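Local coordinates for sortase, SrtB family (Streptococcus pneumoniae PCS8235, PDB 4Y4Q), which probably acts as a class B sortase, a cysteine transpeptidase that takes part in forming the type II pilus on the pneumococcal surface, at residues P118-F123 with R217-S222; E148-H153 with H206-S211; F170-V175 with H233-K238. One frame throughout, in Å; residues are numbered along the deposited sequence.

Contact 1 (P118-F123 with R217-S222); sequences PKFEDF and RIILLS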
loop_
_atom_site.group_PDB
_atom_site.type_symbol
_atom_site.label_atom_id
_atom_site.label_comp_id
_atom_site.label_asym_id
_atom_site.label_seq_id
_atom_site.Cartn_x
_atom_site.Cartn_y
_atom_site.Cartn_z
ATOM N N PRO A 118 -0.412 13.641 0.342
ATOM C CA PRO A 118 0.440 13.081 -0.713
ATOM C C PRO A 118 1.904 12.927 -0.295
ATOM O O PRO A 118 2.686 12.362 -1.065
ATOM C CB PRO A 118 0.322 14.113 -1.844
ATOM C CG PRO A 118 0.035 15.404 -1.133
ATOM C CD PRO A 118 -0.827 15.027 0.049
ATOM N N LYS A 119 2.268 13.427 0.884
ATOM C CA LYS A 119 3.629 13.264 1.389
ATOM C C LYS A 119 3.692 12.243 2.517
ATOM O O LYS A 119 4.613 12.278 3.334
ATOM C CB LYS A 119 4.187 14.599 1.876
ATOM C CG LYS A 119 4.425 15.619 0.786
ATOM C CD LYS A 119 4.740 16.990 1.395
ATOM C CE LYS A 119 5.172 17.991 0.333
ATOM N NZ LYS A 119 4.312 17.895 -0.880
ATOM N N PHE A 120 2.715 11.339 2.554
ATOM C CA PHE A 120 2.673 10.255 3.543
ATOM C C PHE A 120 2.808 10.717 5.001
ATOM O O PHE A 120 3.419 10.035 5.824
ATOM C CB PHE A 120 3.714 9.187 3.207
ATOM C CG PHE A 120 3.382 8.410 1.967
ATOM C CD1 PHE A 120 3.646 8.936 0.712
ATOM C CD2 PHE A 120 2.768 7.171 2.054
ATOM C CE1 PHE A 120 3.319 8.230 -0.436
ATOM C CE2 PHE A 120 2.434 6.465 0.913
ATOM C CZ PHE A 120 2.714 6.999 -0.336
ATOM N N GLU A 121 2.230 11.871 5.310
ATOM C CA GLU A 121 2.230 12.386 6.672
ATOM C C GLU A 121 1.169 11.728 7.551
ATOM O O GLU A 121 1.271 11.754 8.784
ATOM C CB GLU A 121 2.015 13.901 6.658
ATOM C CG GLU A 121 3.108 14.652 5.920
ATOM C CD GLU A 121 3.015 16.153 6.101
ATOM O OE1 GLU A 121 2.273 16.603 7.007
ATOM O OE2 GLU A 121 3.687 16.876 5.332
ATOM N N ASP A 122 0.149 11.154 6.921
ATOM C CA ASP A 122 -0.986 10.600 7.659
ATOM C C ASP A 122 -0.567 9.302 8.332
ATOM O O ASP A 122 0.404 8.667 7.906
ATOM C CB ASP A 122 -2.160 10.306 6.717
ATOM C CG ASP A 122 -2.819 11.569 6.172
ATOM O OD1 ASP A 122 -2.642 12.653 6.773
ATOM O OD2 ASP A 122 -3.529 11.463 5.142
ATOM N N PHE A 123 -1.312 8.911 9.366
ATOM C CA PHE A 123 -1.055 7.670 10.074
ATOM C C PHE A 123 -1.229 6.480 9.137
ATOM O O PHE A 123 -0.305 5.694 8.953
ATOM C CB PHE A 123 -1.981 7.521 11.288
ATOM C CG PHE A 123 -2.051 6.108 11.802
ATOM C CD1 PHE A 123 -0.961 5.539 12.459
ATOM C CD2 PHE A 123 -3.189 5.337 11.596
ATOM C CE1 PHE A 123 -1.018 4.222 12.914
ATOM C CE2 PHE A 123 -3.251 4.025 12.049
ATOM C CZ PHE A 123 -2.164 3.466 12.702
ATOM N N ARG A 217 3.949 5.257 10.893
ATOM C CA ARG A 217 3.108 5.491 9.730
ATOM C C ARG A 217 3.014 4.191 8.961
ATOM O O ARG A 217 4.011 3.475 8.817
ATOM C CB ARG A 217 3.703 6.583 8.846
ATOM C CG ARG A 217 3.589 7.998 9.441
ATOM C CD ARG A 217 4.367 8.966 8.583
ATOM N NE ARG A 217 5.770 8.573 8.497
ATOM C CZ ARG A 217 6.525 8.684 7.404
ATOM N NH1 ARG A 217 6.014 9.182 6.278
ATOM N NH2 ARG A 217 7.798 8.298 7.444
ATOM N N ILE A 218 1.819 3.873 8.478
ATOM C CA ILE A 218 1.636 2.648 7.714
ATOM C C ILE A 218 0.990 2.885 6.355
ATOM O O ILE A 218 0.418 3.956 6.079
ATOM C CB ILE A 218 0.824 1.625 8.494
ATOM C CG1 ILE A 218 -0.626 2.078 8.621
ATOM C CG2 ILE A 218 1.432 1.398 9.895
ATOM C CD1 ILE A 218 -1.411 1.094 9.438
ATOM N N ILE A 219 1.093 1.875 5.505
ATOM C CA ILE A 219 0.541 1.937 4.162
ATOM C C ILE A 219 -0.288 0.676 3.900
ATOM O O ILE A 219 0.150 -0.438 4.215
ATOM C CB ILE A 219 1.661 1.991 3.139
ATOM C CG1 ILE A 219 2.421 3.310 3.255
ATOM C CG2 ILE A 219 1.117 1.831 1.745
ATOM C CD1 ILE A 219 3.637 3.358 2.353
ATOM N N LEU A 220 -1.482 0.851 3.338
ATOM C CA LEU A 220 -2.294 -0.283 2.912
ATOM C C LEU A 220 -2.284 -0.329 1.399
ATOM O O LEU A 220 -2.746 0.605 0.728
ATOM C CB LEU A 220 -3.739 -0.182 3.406
ATOM C CG LEU A 220 -4.040 -0.447 4.887
ATOM C CD1 LEU A 220 -3.556 0.704 5.750
ATOM C CD2 LEU A 220 -5.521 -0.650 5.100
ATOM N N LEU A 221 -1.747 -1.408 0.852
ATOM C CA LEU A 221 -1.737 -1.548 -0.599
ATOM C C LEU A 221 -2.832 -2.534 -0.968
ATOM O O LEU A 221 -2.797 -3.702 -0.563
ATOM C CB LEU A 221 -0.368 -2.029 -1.092
ATOM C CG LEU A 221 -0.279 -2.524 -2.544
ATOM C CD1 LEU A 221 -0.708 -1.459 -3.526
ATOM C CD2 LEU A 221 1.142 -2.996 -2.859
ATOM N N SER A 222 -3.792 -2.068 -1.757
ATOM C CA SER A 222 -5.023 -2.817 -1.984
ATOM C C SER A 222 -5.249 -3.089 -3.465
ATOM O O SER A 222 -5.093 -2.189 -4.294
ATOM C CB SER A 222 -6.203 -1.996 -1.424
ATOM O OG SER A 222 -7.465 -2.506 -1.843
HETATM O O HOH W 1 1.071 6.698 5.945
#
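F123 and R217 bring the two backbones to within 4.7 Å, CA to CA, where the loop 118-123 runs across the start of strand 218-225 with end-to-end directions 102° apart. One backbone bond joins them, I218 N to F123 O at 2.8 Å. The same carbonyl also receives a CA-H...O contact from R217. A water bridges D122 O and I218 O, within hydrogen-bonding distance of both, so that loop and strand share a solvent molecule as well as a direct bond.

The side chain that does most here is R217. Its chain kinks at chi3 (-59°), which turns the guanidinium edge-on to the loop and lets NH1 donate to F120 O at 2.8 Å. That oxygen lies in the guanidinium plane, yet the nitrogen sits above the plane of the carbonyl, 37° out of it. NH1 is also hydrogen-bonded to the hydroxyl of Y160, and the aliphatic CG of R217 rests 3.6 Å from D122 O.

Inside this polar edge two phenylalanines meet two isoleucines. The F120 side chain crosses I219 at about a right angle, with ring atom CE2 3.6 Å from I219 CD1. F123 leaves the backbone pointing away from the strand, but with CG anti to N the ring turns back and CZ comes 4.1 Å from I218 CD1, while helix 190-202 packs against the same ring through Q193, Y196 and L197. D122 turns away from the strand and its OD2 accepts from N116 and N117, bracing the loop internally. The case illustrates how a connection enters a sheet: the F123-I218 bond leads into the parallel pairing of strands 124-129 and 218-225, which I218 continues with T125, within the sortase beta-barrel fold.

Contact 2 (E148-H153 with H206-S211); sequences EFFDQH and HKRDIS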
loop_
_atom_site.group_PDB
_atom_site.type_symbol
_atom_site.label_atom_id
_atom_site.label_comp_id
_atom_site.label_asym_id
_atom_site.label_seq_id
_atom_site.Cartn_x
_atom_site.Cartn_y
_atom_site.Cartn_z
ATOM N N GLU A 148 4.366 -19.196 2.761
ATOM C CA GLU A 148 5.774 -19.116 2.385
ATOM C C GLU A 148 6.144 -17.793 1.700
ATOM O O GLU A 148 7.116 -17.133 2.069
ATOM C CB GLU A 148 6.106 -20.302 1.478
ATOM C CG GLU A 148 7.569 -20.633 1.363
ATOM C CD GLU A 148 7.790 -21.938 0.610
ATOM O OE1 GLU A 148 7.244 -22.980 1.053
ATOM O OE2 GLU A 148 8.490 -21.912 -0.429
ATOM N N PHE A 149 5.367 -17.405 0.699
ATOM C CA PHE A 149 5.631 -16.159 0.003
ATOM C C PHE A 149 5.543 -14.989 0.996
ATOM O O PHE A 149 6.377 -14.071 0.974
ATOM C CB PHE A 149 4.630 -15.996 -1.147
ATOM C CG PHE A 149 4.971 -14.886 -2.109
ATOM C CD1 PHE A 149 4.628 -13.569 -1.819
ATOM C CD2 PHE A 149 5.611 -15.161 -3.310
ATOM C CE1 PHE A 149 4.930 -12.535 -2.699
ATOM C CE2 PHE A 149 5.915 -14.138 -4.203
ATOM C CZ PHE A 149 5.572 -12.818 -3.891
ATOM N N PHE A 150 4.551 -15.028 1.878
ATOM C CA PHE A 150 4.427 -13.991 2.900
ATOM C C PHE A 150 5.647 -13.966 3.821
ATOM O O PHE A 150 6.155 -12.899 4.145
ATOM C CB PHE A 150 3.166 -14.183 3.753
ATOM C CG PHE A 150 3.021 -13.150 4.847
ATOM C CD1 PHE A 150 2.382 -11.937 4.594
ATOM C CD2 PHE A 150 3.544 -13.377 6.115
ATOM C CE1 PHE A 150 2.247 -10.970 5.594
ATOM C CE2 PHE A 150 3.414 -12.420 7.125
ATOM C CZ PHE A 150 2.763 -11.212 6.863
ATOM N N ASP A 151 6.096 -15.139 4.262
ATOM C CA ASP A 151 7.211 -15.203 5.200
ATOM C C ASP A 151 8.484 -14.657 4.575
ATOM O O ASP A 151 9.323 -14.076 5.262
ATOM C CB ASP A 151 7.448 -16.643 5.683
ATOM C CG ASP A 151 6.314 -17.163 6.570
ATOM O OD1 ASP A 151 5.548 -16.338 7.120
ATOM O OD2 ASP A 151 6.189 -18.397 6.722
ATOM N N GLN A 152 8.618 -14.825 3.263
ATOM C CA GLN A 152 9.886 -14.553 2.605
ATOM C C GLN A 152 10.011 -13.172 1.950
ATOM O O GLN A 152 11.103 -12.794 1.532
ATOM C CB GLN A 152 10.202 -15.664 1.595
ATOM C CG GLN A 152 10.273 -17.056 2.228
ATOM C CD GLN A 152 11.388 -17.909 1.649
ATOM O OE1 GLN A 152 11.576 -17.961 0.434
ATOM N NE2 GLN A 152 12.143 -18.570 2.520
ATOM N N HIS A 153 8.876 -12.522 1.748
ATOM C CA HIS A 153 8.885 -11.161 1.285
ATOM C C HIS A 153 8.506 -10.378 2.511
ATOM O O HIS A 153 7.348 -10.375 2.931
ATOM C CB HIS A 153 7.849 -10.958 0.180
ATOM C CG HIS A 153 8.062 -11.833 -1.016
ATOM N ND1 HIS A 153 7.545 -13.108 -1.106
ATOM C CD2 HIS A 153 8.734 -11.617 -2.170
ATOM C CE1 HIS A 153 7.891 -13.639 -2.265
ATOM N NE2 HIS A 153 8.613 -12.756 -2.929
ATOM N N HIS A 206 -2.514 -13.304 7.263
ATOM C CA HIS A 206 -1.171 -13.540 7.799
ATOM C C HIS A 206 -0.701 -12.246 8.465
ATOM O O HIS A 206 -1.104 -11.148 8.065
ATOM C CB HIS A 206 -0.181 -13.937 6.688
ATOM C CG HIS A 206 -0.577 -15.167 5.926
ATOM N ND1 HIS A 206 -0.544 -16.429 6.479
ATOM C CD2 HIS A 206 -1.014 -15.324 4.653
ATOM C CE1 HIS A 206 -0.949 -17.313 5.581
ATOM N NE2 HIS A 206 -1.235 -16.668 4.464
ATOM N N LYS A 207 0.155 -12.364 9.472
ATOM C CA LYS A 207 0.752 -11.179 10.077
ATOM C C LYS A 207 2.032 -11.577 10.762
ATOM O O LYS A 207 2.219 -12.748 11.077
ATOM C CB LYS A 207 -0.200 -10.539 11.097
ATOM C CG LYS A 207 -0.516 -11.444 12.282
ATOM C CD LYS A 207 -1.492 -10.762 13.232
ATOM C CE LYS A 207 -2.043 -11.755 14.242
ATOM N NZ LYS A 207 -2.864 -11.064 15.261
ATOM N N ARG A 208 2.927 -10.614 10.968
ATOM C CA ARG A 208 4.115 -10.851 11.792
ATOM C C ARG A 208 4.115 -9.832 12.913
ATOM O O ARG A 208 3.642 -8.716 12.735
ATOM C CB ARG A 208 5.417 -10.754 10.979
ATOM C CG ARG A 208 5.536 -9.515 10.094
ATOM C CD ARG A 208 6.933 -9.410 9.449
ATOM N NE ARG A 208 7.259 -10.597 8.659
ATOM C CZ ARG A 208 6.963 -10.742 7.372
ATOM N NH1 ARG A 208 6.352 -9.761 6.724
ATOM N NH2 ARG A 208 7.287 -11.868 6.731
ATOM N N ASP A 209 4.640 -10.213 14.066
ATOM C CA ASP A 209 4.702 -9.298 15.193
ATOM C C ASP A 209 5.846 -8.298 15.003
ATOM O O ASP A 209 7.010 -8.684 15.031
ATOM C CB ASP A 209 4.900 -10.090 16.487
ATOM C CG ASP A 209 4.489 -9.308 17.717
ATOM O OD1 ASP A 209 4.825 -8.104 17.799
ATOM O OD2 ASP A 209 3.820 -9.891 18.598
ATOM N N ILE A 210 5.522 -7.026 14.776
ATOM C CA ILE A 210 6.540 -5.966 14.831
ATOM C C ILE A 210 6.104 -4.780 15.695
ATOM O O ILE A 210 4.951 -4.709 16.138
ATOM C CB ILE A 210 6.993 -5.463 13.434
ATOM C CG1 ILE A 210 5.911 -4.618 12.758
ATOM C CG2 ILE A 210 7.422 -6.627 12.535
ATOM C CD1 ILE A 210 6.388 -4.027 11.422
ATOM N N SER A 211 7.031 -3.855 15.931
ATOM C CA SER A 211 6.780 -2.730 16.834
ATOM C C SER A 211 5.861 -1.702 16.182
ATOM O O SER A 211 6.267 -1.005 15.246
ATOM C CB SER A 211 8.099 -2.076 17.248
ATOM O OG SER A 211 7.882 -1.041 18.190
#
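R208 and F150 are brought face to face by two torsions: F150 holds CG anti to its backbone N (chi1 178°), sending the ring from helix 147-152 toward segment 206-211, while R208 bends at chi3 (57°) and lays its guanidinium over that ring. The two planes are only 2° apart and their centres 4.6 Å apart, a flat cation-pi stack. It is offset, F150 CE2 lying toward the rim of the guanidinium.

Such a stack leaves the N-H groups of the arginine pointing outward in its plane, where they can still find acceptors. NH2 donates to F150 O at 3.0 Å, from a position tilted from the carbonyl plane, so one residue supplies both the ring and the oxygen that grip the arginine. NH1 is hydrogen-bonded to I169 O on strand 163-176. The D151 carboxylate stands nearby without touching, OD1 4.8 Å from R208 NH2, and may add mild electrostatic support.

H206 approaches the F150 ring with its methylene. CB sits 3.6 Å from the ring centroid, almost straight above it, a CH-pi contact over one face; the guanidinium covers the other, so the phenyl is sandwiched. The imidazole reaches on to A145 O through NE2. At the ring's far end F150 CZ meets K207 CA at 3.8 Å.

Strand 206-207 is itself paired antiparallel with strand 163-176. At the surface of the sortase domain, F150 of the helix thus sits between H206 of this short edge strand and R208 of the loop that follows it, which stacks on the ring as a cation-pi pair.

Contact 3 (F170-V175 with H233-K238); sequences FEMLEV and HIVVAK
F170 N donates to V236 O at 2.9 Å, and V236 N donates back to E171 O at 2.8 Å. E171 N also points at V236 O, but that bond is weak. F170 and E171 both face V236, a classic beta bulge. Further along, L173 and I234 exchange both backbone bonds, L173 N to I234 O and I234 N to L173 O.

The segments 170-175 and 233-238 run at 164° to each other, within strands 163-176 and 231-240, antiparallel neighbours in the sheet that forms the sortase beta-barrel. Side chains alternate across it. On the face of E171, L173, I234 and V236, the leucine and isoleucine run side by side, and L173 CD1 is pressed to 3.5 Å from I234 CB, tighter than usual. Helix 190-202 covers E171 and L173 there through L200.

M172 and V235 share the opposite face, M172 CG to V235 CG1 at 3.7 Å. Beside them E174 and H233 run side by side, the carboxylate plane turned 60° from the imidazole, with E174 OE2 at the ring edge 3.0 Å from H233 CE1. At the bulge F170 takes chi1 63°, between its backbone N and carbonyl carbon, which folds the ring over its partner strand: V236 O lies above one face and F170 CZ meets V236 CG1 at 3.5 Å.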
loop_
_atom_site.group_PDB
_atom_site.type_symbol
_atom_site.label_atom_id
_atom_site.label_comp_id
_atom_site.label_asym_id
_atom_site.label_seq_id
_atom_site.Cartn_x
_atom_site.Cartn_y
_atom_site.Cartn_z
ATOM N N PHE A 170 3.945 -6.135 7.470
ATOM C CA PHE A 170 3.563 -6.900 8.664
ATOM C C PHE A 170 2.228 -7.633 8.576
ATOM O O PHE A 170 1.872 -8.380 9.486
ATOM C CB PHE A 170 3.585 -6.033 9.929
ATOM C CG PHE A 170 2.606 -4.902 9.902
ATOM C CD1 PHE A 170 1.300 -5.074 10.351
ATOM C CD2 PHE A 170 2.987 -3.661 9.424
ATOM C CE1 PHE A 170 0.392 -4.014 10.325
ATOM C CE2 PHE A 170 2.085 -2.607 9.391
ATOM C CZ PHE A 170 0.791 -2.790 9.843
ATOM N N GLU A 171 1.478 -7.430 7.505
ATOM C CA GLU A 171 0.165 -8.066 7.432
ATOM C C GLU A 171 -0.356 -8.259 6.012
ATOM O O GLU A 171 -0.132 -7.410 5.135
ATOM C CB GLU A 171 -0.873 -7.278 8.268
ATOM C CG GLU A 171 -2.296 -7.776 8.069
ATOM C CD GLU A 171 -3.326 -7.158 9.016
ATOM O OE1 GLU A 171 -2.948 -6.413 9.950
ATOM O OE2 GLU A 171 -4.531 -7.431 8.815
ATOM N N MET A 172 -1.044 -9.378 5.783
ATOM C CA MET A 172 -1.884 -9.512 4.588
ATOM C C MET A 172 -3.305 -9.842 5.028
ATOM O O MET A 172 -3.523 -10.635 5.962
ATOM C CB MET A 172 -1.369 -10.623 3.666
ATOM C CG MET A 172 -1.818 -10.499 2.205
ATOM S SD MET A 172 -3.382 -11.314 1.788
ATOM C CE MET A 172 -3.336 -12.609 2.953
ATOM N N LEU A 173 -4.286 -9.254 4.360
ATOM C CA LEU A 173 -5.649 -9.623 4.690
ATOM C C LEU A 173 -6.492 -9.598 3.450
ATOM O O LEU A 173 -6.102 -8.976 2.457
ATOM C CB LEU A 173 -6.225 -8.715 5.789
ATOM C CG LEU A 173 -6.207 -7.183 5.727
ATOM C CD1 LEU A 173 -6.959 -6.697 4.550
ATOM C CD2 LEU A 173 -6.914 -6.626 6.945
ATOM N N GLU A 174 -7.638 -10.268 3.512
ATOM C CA GLU A 174 -8.628 -10.214 2.443
ATOM C C GLU A 174 -9.911 -9.658 3.033
ATOM O O GLU A 174 -10.316 -10.054 4.129
ATOM C CB GLU A 174 -8.861 -11.612 1.838
ATOM C CG GLU A 174 -7.622 -12.179 1.115
ATOM C CD GLU A 174 -7.801 -13.615 0.612
ATOM O OE1 GLU A 174 -8.835 -14.251 0.927
ATOM O OE2 GLU A 174 -6.897 -14.111 -0.099
ATOM N N VAL A 175 -10.542 -8.732 2.319
ATOM C CA VAL A 175 -11.732 -8.051 2.826
ATOM C C VAL A 175 -12.664 -7.755 1.680
ATOM O O VAL A 175 -12.284 -7.880 0.512
ATOM C CB VAL A 175 -11.376 -6.681 3.452
ATOM C CG1 VAL A 175 -10.571 -6.848 4.723
ATOM C CG2 VAL A 175 -10.606 -5.834 2.441
ATOM N N HIS A 233 -7.598 -7.683 -2.057
ATOM C CA HIS A 233 -6.410 -8.172 -1.357
ATOM C C HIS A 233 -5.642 -6.973 -0.821
ATOM O O HIS A 233 -5.484 -5.982 -1.540
ATOM C CB HIS A 233 -5.476 -8.882 -2.337
ATOM C CG HIS A 233 -5.921 -10.249 -2.743
ATOM N ND1 HIS A 233 -6.160 -11.258 -1.833
ATOM C CD2 HIS A 233 -6.121 -10.789 -3.967
ATOM C CE1 HIS A 233 -6.501 -12.357 -2.480
ATOM N NE2 HIS A 233 -6.485 -12.100 -3.774
ATOM N N ILE A 234 -5.145 -7.051 0.417
ATOM C CA ILE A 234 -4.351 -5.964 0.977
ATOM C C ILE A 234 -3.072 -6.466 1.643
ATOM O O ILE A 234 -3.110 -7.451 2.394
ATOM C CB ILE A 234 -5.171 -5.165 2.016
ATOM C CG1 ILE A 234 -6.411 -4.528 1.373
ATOM C CG2 ILE A 234 -4.310 -4.094 2.704
ATOM C CD1 ILE A 234 -7.365 -3.928 2.385
ATOM N N VAL A 235 -1.933 -5.827 1.354
ATOM C CA VAL A 235 -0.756 -6.000 2.210
ATOM C C VAL A 235 -0.520 -4.707 2.963
ATOM O O VAL A 235 -0.731 -3.623 2.422
ATOM C CB VAL A 235 0.556 -6.457 1.476
ATOM C CG1 VAL A 235 0.396 -7.831 0.900
ATOM C CG2 VAL A 235 0.975 -5.481 0.412
ATOM N N VAL A 236 -0.119 -4.814 4.224
ATOM C CA VAL A 236 0.109 -3.618 5.032
ATOM C C VAL A 236 1.567 -3.539 5.468
ATOM O O VAL A 236 2.147 -4.527 5.928
ATOM C CB VAL A 236 -0.790 -3.584 6.277
ATOM C CG1 VAL A 236 -0.845 -2.170 6.832
ATOM C CG2 VAL A 236 -2.196 -4.045 5.926
ATOM N N ALA A 237 2.147 -2.358 5.333
ATOM C CA ALA A 237 3.558 -2.163 5.636
ATOM C C ALA A 237 3.762 -0.965 6.551
ATOM O O ALA A 237 3.038 0.046 6.440
ATOM C CB ALA A 237 4.322 -1.956 4.362
ATOM N N LYS A 238 4.756 -1.073 7.431
ATOM C CA LYS A 238 5.206 0.066 8.227
ATOM C C LYS A 238 6.269 0.826 7.454
ATOM O O LYS A 238 7.143 0.218 6.821
ATOM C CB LYS A 238 5.816 -0.421 9.529
ATOM C CG LYS A 238 6.481 0.676 10.360
ATOM C CD LYS A 238 7.029 0.089 11.660
ATOM C CE LYS A 238 7.727 1.152 12.513
ATOM N NZ LYS A 238 8.210 0.593 13.819
#

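How the contacts relate
Contact 3 is the buried one, contact 1 is partly buried, and contact 2 lies at the surface, its centre about 15 Å from that of the chain. All three reach one sheet. Strand 231-240 adjoins the strand of contact 1, with probable bonds I219 N to A237 O and L221 N to V235 O; strand 163-176 adjoins that of contact 2 through the probable bonds R208 N to F170 O and M172 N to H206 O. Contact 3 therefore bridges the other two, which do not touch. Chemistry follows place: repeated backbone bonds and aliphatic packing within the sheet, but an arginine reaching a main-chain carbonyl where a loop or helix is attached.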